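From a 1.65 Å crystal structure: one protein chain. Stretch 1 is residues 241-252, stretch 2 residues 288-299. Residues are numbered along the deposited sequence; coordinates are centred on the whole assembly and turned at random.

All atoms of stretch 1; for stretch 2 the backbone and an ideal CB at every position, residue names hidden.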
# COMPACT_ATOMS: atom_id res chain seq x y z
N ILE C 241 -29.40 16.71 -6.40
CA ILE C 241 -30.15 16.16 -5.27
C ILE C 241 -29.35 16.33 -3.97
O ILE C 241 -29.88 16.78 -2.95
CB ILE C 241 -30.53 14.72 -5.48
CG1 ILE C 241 -31.54 14.58 -6.67
CG2 ILE C 241 -31.17 14.14 -4.19
CD1 ILE C 241 -31.79 13.10 -7.12
N ILE C 242 -28.03 16.04 -4.01
CA ILE C 242 -27.21 16.21 -2.80
C ILE C 242 -27.16 17.67 -2.36
O ILE C 242 -27.44 17.99 -1.17
CB ILE C 242 -25.77 15.64 -2.98
CG1 ILE C 242 -25.86 14.14 -3.25
CG2 ILE C 242 -24.85 16.03 -1.76
CD1 ILE C 242 -24.46 13.46 -3.53
N ARG C 243 -26.88 18.55 -3.31
CA ARG C 243 -26.77 20.01 -3.05
C ARG C 243 -28.09 20.61 -2.59
O ARG C 243 -28.17 21.26 -1.54
CB ARG C 243 -26.30 20.77 -4.30
CG ARG C 243 -26.03 22.25 -4.10
CD ARG C 243 -25.95 23.03 -5.43
NE ARG C 243 -27.12 22.81 -6.28
CZ ARG C 243 -27.12 22.83 -7.63
NH1 ARG C 243 -26.01 23.06 -8.30
NH2 ARG C 243 -28.24 22.59 -8.30
N ASP C 244 -29.14 20.36 -3.36
CA ASP C 244 -30.41 21.07 -3.16
C ASP C 244 -31.33 20.44 -2.14
O ASP C 244 -32.19 21.14 -1.59
CB ASP C 244 -31.18 21.22 -4.48
CG ASP C 244 -30.50 22.11 -5.48
OD1 ASP C 244 -29.63 22.93 -5.11
OD2 ASP C 244 -30.86 21.97 -6.69
N CYS C 245 -31.19 19.13 -1.88
CA CYS C 245 -32.16 18.41 -1.08
C CYS C 245 -31.52 17.75 0.13
O CYS C 245 -31.92 17.95 1.28
CB CYS C 245 -32.91 17.36 -1.91
SG CYS C 245 -33.66 18.02 -3.46
N LEU C 246 -30.53 16.90 -0.13
CA LEU C 246 -30.08 15.98 0.92
C LEU C 246 -29.33 16.77 1.99
O LEU C 246 -29.60 16.56 3.16
CB LEU C 246 -29.18 14.88 0.31
CG LEU C 246 -28.81 13.80 1.32
CD1 LEU C 246 -28.72 12.48 0.60
CD2 LEU C 246 -27.49 14.17 2.06
N LEU C 247 -28.37 17.61 1.60
CA LEU C 247 -27.51 18.30 2.57
C LEU C 247 -28.36 19.23 3.44
O LEU C 247 -28.26 19.18 4.68
CB LEU C 247 -26.37 19.04 1.89
CG LEU C 247 -25.29 18.10 1.30
CD1 LEU C 247 -24.22 18.90 0.59
CD2 LEU C 247 -24.68 17.20 2.39
N PRO C 248 -29.25 20.06 2.81
CA PRO C 248 -30.11 20.91 3.69
C PRO C 248 -30.99 20.12 4.67
O PRO C 248 -31.06 20.48 5.85
CB PRO C 248 -31.02 21.66 2.70
CG PRO C 248 -30.29 21.61 1.37
CD PRO C 248 -29.50 20.32 1.37
N VAL C 249 -31.63 19.04 4.21
CA VAL C 249 -32.44 18.17 5.08
C VAL C 249 -31.61 17.55 6.22
O VAL C 249 -32.01 17.54 7.40
CB VAL C 249 -33.24 17.10 4.29
CG1 VAL C 249 -33.85 16.05 5.19
CG2 VAL C 249 -34.33 17.76 3.44
N ALA C 250 -30.42 17.06 5.85
CA ALA C 250 -29.52 16.48 6.84
C ALA C 250 -29.14 17.48 7.92
O ALA C 250 -29.07 17.11 9.11
CB ALA C 250 -28.23 15.94 6.13
N GLU C 251 -28.84 18.72 7.50
CA GLU C 251 -28.42 19.77 8.42
C GLU C 251 -29.58 20.07 9.36
O GLU C 251 -29.43 20.09 10.57
CB GLU C 251 -27.98 21.05 7.71
CG GLU C 251 -27.43 22.06 8.70
CD GLU C 251 -27.05 23.36 8.10
OE1 GLU C 251 -27.03 23.49 6.87
OE2 GLU C 251 -26.74 24.28 8.89
N LYS C 252 -30.75 20.26 8.78
CA LYS C 252 -31.94 20.60 9.56
C LYS C 252 -32.24 19.54 10.63
O LYS C 252 -32.55 19.89 11.79
CB LYS C 252 -33.11 20.76 8.62
CG LYS C 252 -34.41 21.03 9.33
CD LYS C 252 -35.43 21.49 8.34
CE LYS C 252 -36.66 22.00 9.08
NZ LYS C 252 -37.61 22.58 8.10
N UNK C 288 -14.26 18.76 -0.68
CA UNK C 288 -15.18 19.88 -0.90
C UNK C 288 -16.39 19.84 0.04
O UNK C 288 -16.75 20.84 0.69
CB UNK C 288 -15.66 19.88 -2.35
N UNK C 289 -17.02 18.67 0.13
CA UNK C 289 -18.18 18.49 0.98
C UNK C 289 -17.83 18.86 2.42
O UNK C 289 -18.54 19.62 3.04
CB UNK C 289 -18.69 17.05 0.90
N UNK C 290 -16.71 18.34 2.92
CA UNK C 290 -16.35 18.62 4.31
C UNK C 290 -16.06 20.10 4.61
O UNK C 290 -16.45 20.63 5.67
CB UNK C 290 -15.12 17.79 4.68
N UNK C 291 -15.34 20.73 3.69
CA UNK C 291 -14.98 22.12 3.86
C UNK C 291 -16.19 23.05 3.73
O UNK C 291 -16.38 23.94 4.56
CB UNK C 291 -13.91 22.50 2.84
N UNK C 292 -16.95 22.82 2.67
CA UNK C 292 -18.06 23.70 2.28
C UNK C 292 -19.36 23.50 3.05
O UNK C 292 -20.23 24.39 3.00
CB UNK C 292 -18.35 23.51 0.79
N UNK C 293 -19.50 22.36 3.75
CA UNK C 293 -20.69 22.06 4.54
C UNK C 293 -20.30 21.74 6.01
O UNK C 293 -20.45 20.60 6.47
CB UNK C 293 -21.45 20.89 3.92
N UNK C 294 -19.73 22.74 6.72
CA UNK C 294 -19.18 22.53 8.08
C UNK C 294 -20.26 22.18 9.08
O UNK C 294 -19.95 21.66 10.19
CB UNK C 294 -18.44 23.78 8.56
N UNK C 295 -21.51 22.52 8.75
CA UNK C 295 -22.63 22.19 9.62
C UNK C 295 -23.28 20.87 9.31
O UNK C 295 -24.32 20.54 9.88
CB UNK C 295 -23.69 23.29 9.54
N UNK C 296 -22.69 20.11 8.37
CA UNK C 296 -23.15 18.78 8.08
C UNK C 296 -22.09 17.82 8.57
O UNK C 296 -20.89 18.17 8.58
CB UNK C 296 -23.44 18.59 6.59
N UNK C 297 -22.55 16.64 8.97
CA UNK C 297 -21.64 15.51 9.40
C UNK C 297 -21.61 14.41 8.34
O UNK C 297 -22.64 14.05 7.78
CB UNK C 297 -22.10 14.91 10.73
N UNK C 298 -20.40 13.83 8.11
CA UNK C 298 -20.26 12.86 7.06
C UNK C 298 -19.55 11.62 7.62
O UNK C 298 -18.49 11.76 8.30
CB UNK C 298 -19.50 13.45 5.87
N UNK C 299 -20.13 10.46 7.37
CA UNK C 299 -19.48 9.19 7.71
C UNK C 299 -18.94 8.67 6.40
O UNK C 299 -19.68 8.63 5.41
CB UNK C 299 -20.43 8.19 8.38

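Position 288 lies in a helix, and nothing of the first stretch comes within 5.5 Å of its ideal CB. Any helix-tolerant residue would suit, and it is His 288, which makes no contact here.

At 289 CA-to-CB points toward the first stretch, but a gap separates the ideal CB from the apolar branches of Ile 242 and Leu 247. A side chain long enough to cross it is needed, and leucine, methionine or phenylalanine would all be reasonable. The residue is Leu 289. Its CD2 lies 3.7 Å from Leu 247 CD1 and, more loosely, 4.4 Å from Ile 242 CG2, so one methyl serves both neighbours.

Positions 290, 291 and 292 are helical and their CB atoms are out of reach, so the first stretch sets no preference. They are Leu 290, Arg 291 and Glu 292; the last two form a salt bridge, Arg 291 NE to Glu 292 OE2 at 3.0 Å.

At 293 phi/psi of -125/64 leaves the helix, and a type I turn to 296 begins. CA-to-CB points toward the first stretch, with the ideal CB 4.8 Å from Leu 247 CD1. A large apolar or aromatic side chain could cover that methyl, and a polar tip could be tolerated towards the stem of Arg 243. Tyr 293 fills the place. Leu 247 CD1 sits 3.4 Å from the centroid of the Tyr 293 ring and only 6° off its normal, a CH-pi contact over one face. Farther out, Tyr 293 OH packs 3.9 Å from Arg 243 CG, while the guanidinium of that arginine is engaged with Asp 244.

Position 294, with phi -65°, is an inner turn position that admits proline; Pro 294 is there, clear of the first stretch.

At 295 the ideal CB is already 3.3 Å from Glu 251 OE2. A small or polar residue fits best, and a donor could answer the carboxylate. It is Asn 295, with no direct hydrogen bond to Glu 251: a water donates to Glu 251 OE1 (2.8 Å) and, weakly, to Asn 295 OD1 (3.3 Å).

Position 296 closes the turn. CA-to-CB runs sideways, yet Leu 247 O lies within range of a medium-length donor, beside Ala 250 and the stem of Glu 251. Asparagine would suit, and perhaps glutamine if its longer chain folded back; serine or threonine would stop short of the carbonyl. Asn 296 turns its amide inward, and ND2 donates to Leu 247 O at 3.0 Å and 172°. That carbonyl also accepts from Glu 251 N within its helix, so the amide adds a second donor. Asn 296 OD1 takes a hydrogen bond from another water (2.7 Å), which also donates to Glu 251 OE1 (2.8 Å).

Position 297 points sideways, and the first stretch sets no preference; it is Lys 297, without contact. At 298, in a strand, only a large side chain could reach Leu 247. Phe 298 does, CE1 to Leu 247 CD2 at 3.9 Å, obliquely. Position 299 is out of reach; it is Leu 299.

Stretch 2 (288-299) HLLREYPNNKFL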
# COMPACT_ATOMS: atom_id res chain seq x y z
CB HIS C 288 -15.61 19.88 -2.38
CG HIS C 288 -16.59 20.96 -2.69
ND1 HIS C 288 -16.22 22.14 -3.31
CD2 HIS C 288 -17.91 21.09 -2.39
CE1 HIS C 288 -17.28 22.93 -3.39
NE2 HIS C 288 -18.32 22.30 -2.88
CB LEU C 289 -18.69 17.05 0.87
CG LEU C 289 -19.55 16.75 -0.38
CD1 LEU C 289 -19.77 15.24 -0.58
CD2 LEU C 289 -20.92 17.48 -0.26
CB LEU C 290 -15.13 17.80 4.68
CG LEU C 290 -15.42 16.30 4.72
CD1 LEU C 290 -14.04 15.59 4.75
CD2 LEU C 290 -16.24 15.89 6.04
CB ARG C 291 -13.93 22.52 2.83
CG ARG C 291 -13.57 24.03 2.83
CD ARG C 291 -12.41 24.32 1.93
NE ARG C 291 -12.65 23.83 0.58
CZ ARG C 291 -11.97 22.80 0.05
NH1 ARG C 291 -10.99 22.25 0.77
NH2 ARG C 291 -12.27 22.35 -1.18
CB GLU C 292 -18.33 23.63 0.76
CG GLU C 292 -17.11 23.87 -0.09
CD GLU C 292 -16.42 25.22 0.13
OE1 GLU C 292 -17.08 26.18 0.57
OE2 GLU C 292 -15.19 25.33 -0.12
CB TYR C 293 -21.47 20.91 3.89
CG TYR C 293 -22.01 21.34 2.55
CD1 TYR C 293 -23.26 21.97 2.46
CD2 TYR C 293 -21.24 21.18 1.38
CE1 TYR C 293 -23.74 22.41 1.19
CE2 TYR C 293 -21.71 21.61 0.12
CZ TYR C 293 -22.96 22.25 0.06
OH TYR C 293 -23.42 22.66 -1.17
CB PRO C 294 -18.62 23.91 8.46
CG PRO C 294 -19.35 24.88 7.56
CD PRO C 294 -19.58 24.13 6.29
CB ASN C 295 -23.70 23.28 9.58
CG ASN C 295 -23.15 24.65 9.91
OD1 ASN C 295 -23.46 25.63 9.22
ND2 ASN C 295 -22.34 24.73 10.91
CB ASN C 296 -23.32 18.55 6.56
CG ASN C 296 -24.60 19.17 6.03
OD1 ASN C 296 -24.60 20.34 5.61
ND2 ASN C 296 -25.67 18.37 5.99
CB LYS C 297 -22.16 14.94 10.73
CG LYS C 297 -21.91 15.98 11.86
CD LYS C 297 -22.18 15.44 13.22
CE LYS C 297 -23.65 15.35 13.47
NZ LYS C 297 -23.89 15.20 14.96
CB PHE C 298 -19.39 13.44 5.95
CG PHE C 298 -19.96 14.68 5.32
CD1 PHE C 298 -20.76 14.55 4.17
CD2 PHE C 298 -19.76 15.95 5.88
CE1 PHE C 298 -21.32 15.69 3.59
CE2 PHE C 298 -20.34 17.10 5.27
CZ PHE C 298 -21.11 16.93 4.13
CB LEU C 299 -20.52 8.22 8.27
CG LEU C 299 -20.95 8.48 9.72
CD1 LEU C 299 -22.38 7.84 9.91
CD2 LEU C 299 -19.96 7.80 10.70
O HOH W 1 -26.45 22.08 4.56
O HOH W 2 -24.78 24.96 6.26
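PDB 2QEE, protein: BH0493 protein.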